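Local coordinates for lipase (Pelosinus fermentans, PDB 5AH0), which hydrolyses ester bonds, including those of the polyester poly(butylene adipate-co-terephthalate), as a zinc-containing lipase of the alpha/beta-hydrolase clan, at residues G212-L215 against T216-T219. Residues are numbered along the deposited sequence; the frame is centred on the assembly and turned at random.
Sequences GESL and TDYT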
ATOM      1  N   GLY A 212      28.214   6.584   5.505  1.00105.48           N
ATOM      2  CA  GLY A 212      28.756   6.051   6.742  1.00106.66           C
ATOM      3  C   GLY A 212      27.813   6.148   7.928  1.00107.06           C
ATOM      4  O   GLY A 212      28.206   5.889   9.066  1.00110.19           O
ATOM      5  N   GLU A 213      26.574   6.547   7.667  1.00102.37           N
ATOM      6  CA  GLU A 213      25.556   6.615   8.705  1.00 95.94           C
ATOM      7  C   GLU A 213      24.983   5.228   8.944  1.00 87.56           C
ATOM      8  O   GLU A 213      24.618   4.532   7.995  1.00 86.62           O
ATOM      9  CB  GLU A 213      24.450   7.598   8.315  1.00 97.16           C
ATOM     10  CG  GLU A 213      23.390   7.824   9.382  1.00 95.70           C
ATOM     11  CD  GLU A 213      22.417   8.939   9.009  1.00 96.81           C
ATOM     12  OE1 GLU A 213      22.093   9.072   7.808  1.00 96.78           O
ATOM     13  OE2 GLU A 213      21.982   9.687   9.914  1.00 97.36           O
ATOM     14  N   SER A 214      24.910   4.819  10.205  1.00 82.71           N
ATOM     15  CA  SER A 214      24.340   3.523  10.545  1.00 77.48           C
ATOM     16  C   SER A 214      22.839   3.504  10.258  1.00 71.01           C
ATOM     17  O   SER A 214      22.200   4.553  10.232  1.00 72.36           O
ATOM     18  CB  SER A 214      24.595   3.189  12.011  1.00 79.23           C
ATOM     19  OG  SER A 214      23.700   3.899  12.847  1.00 80.75           O
ATOM     20  N   LEU A 215      22.286   2.318  10.021  1.00 65.52           N
ATOM     21  CA  LEU A 215      20.851   2.183   9.775  1.00 67.11           C
ATOM     22  C   LEU A 215      20.031   2.760  10.925  1.00 69.29           C
ATOM     23  O   LEU A 215      19.033   3.449  10.707  1.00 69.11           O
ATOM     24  CB  LEU A 215      20.470   0.719   9.577  1.00 62.21           C
ATOM     25  CG  LEU A 215      18.985   0.463   9.320  1.00 59.95           C
ATOM     26  CD1 LEU A 215      18.536   1.091   7.999  1.00 59.02           C
ATOM     27  CD2 LEU A 215      18.681  -1.030   9.344  1.00 58.63           C
ATOM     28  N   THR A 216      20.477   2.485  12.147  1.00 69.92           N
ATOM     29  CA  THR A 216      19.799   2.950  13.349  1.00 68.10           C
ATOM     30  C   THR A 216      19.753   4.476  13.443  1.00 71.58           C
ATOM     31  O   THR A 216      18.699   5.049  13.734  1.00 70.88           O
ATOM     32  CB  THR A 216      20.476   2.393  14.613  1.00 68.45           C
ATOM     33  OG1 THR A 216      20.249   0.980  14.693  1.00 67.40           O
ATOM     34  CG2 THR A 216      19.913   3.052  15.854  1.00 67.71           C
ATOM     35  N   ASP A 217      20.882   5.134  13.189  1.00 72.74           N
ATOM     36  CA  ASP A 217      20.916   6.592  13.222  1.00 76.84           C
ATOM     37  C   ASP A 217      20.071   7.188  12.112  1.00 73.49           C
ATOM     38  O   ASP A 217      19.351   8.158  12.325  1.00 76.57           O
ATOM     39  CB  ASP A 217      22.349   7.116  13.095  1.00 87.98           C
ATOM     40  CG  ASP A 217      23.145   6.960  14.373  1.00 95.37           C
ATOM     41  OD1 ASP A 217      22.759   6.120  15.220  1.00 94.14           O
ATOM     42  OD2 ASP A 217      24.143   7.702  14.535  1.00101.53           O
ATOM     43  N   TYR A 218      20.136   6.576  10.936  1.00 70.39           N
ATOM     44  CA  TYR A 218      19.354   7.013   9.786  1.00 68.53           C
ATOM     45  C   TYR A 218      17.863   6.918  10.112  1.00 67.04           C
ATOM     46  O   TYR A 218      17.113   7.876   9.883  1.00 59.24           O
ATOM     47  CB  TYR A 218      19.717   6.163   8.561  1.00 69.52           C
ATOM     48  CG  TYR A 218      18.808   6.310   7.356  1.00 71.86           C
ATOM     49  CD1 TYR A 218      18.529   7.552   6.810  1.00 73.10           C
ATOM     50  CD2 TYR A 218      18.207   5.190   6.781  1.00 71.69           C
ATOM     51  CE1 TYR A 218      17.695   7.678   5.708  1.00 75.12           C
ATOM     52  CE2 TYR A 218      17.370   5.306   5.684  1.00 72.02           C
ATOM     53  CZ  TYR A 218      17.116   6.554   5.152  1.00 74.86           C
ATOM     54  OH  TYR A 218      16.282   6.683   4.062  1.00 76.35           O
ATOM     55  N   THR A 219      17.447   5.779  10.671  1.00 55.91           N
ATOM     56  CA  THR A 219      16.046   5.558  11.043  1.00 68.00           C
ATOM     57  C   THR A 219      15.538   6.578  12.060  1.00 68.45           C
ATOM     58  O   THR A 219      14.475   7.177  11.870  1.00 68.93           O
ATOM     59  CB  THR A 219      15.822   4.139  11.628  1.00 57.58           C
ATOM     60  OG1 THR A 219      16.408   3.155  10.766  1.00 56.23           O
ATOM     61  CG2 THR A 219      14.341   3.850  11.767  1.00 53.10           C
TER
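With chi1 at 78°, Ser214 places OG between its own backbone N and carbonyl carbon, facing the amide of Asp217, while Thr219 holds OG1 beside its backbone N (chi1 -49°), which lets both atoms reach Leu215 O. The serine is the N-cap of helix 215-223: Asp217 N donates to Ser214 OG over 3.1 Å, nearly straight at 165°. The first main-chain bond of the helix follows, from Tyr218 N to Ser214 O at 3.0 Å. One residue further on, Leu215 O takes two donors from opposite faces of its carbonyl plane, Thr219 N at 2.8 Å and, from well above that plane, Thr219 OG1 at 2.6 Å. The extended Glu213 lies against the Tyr218 backbone, CD 3.7 Å from Tyr218 CA, and OE1 goes on to a salt bridge with Arg221 and a hydrogen bond from Lys210 N. On the buried side Leu215 CD1 meets the edge of the Tyr218 ring at CD2, 4.3 Å away, and the leucine also packs on Val183 of helix 173-190. The Ser214 hydroxyl thus satisfies a first-turn N-H, while Arg221 and the positive helix end probably offset the proximity of two carboxylates, Glu213 OE2 and Asp217 OD2 being 5.5 Å apart.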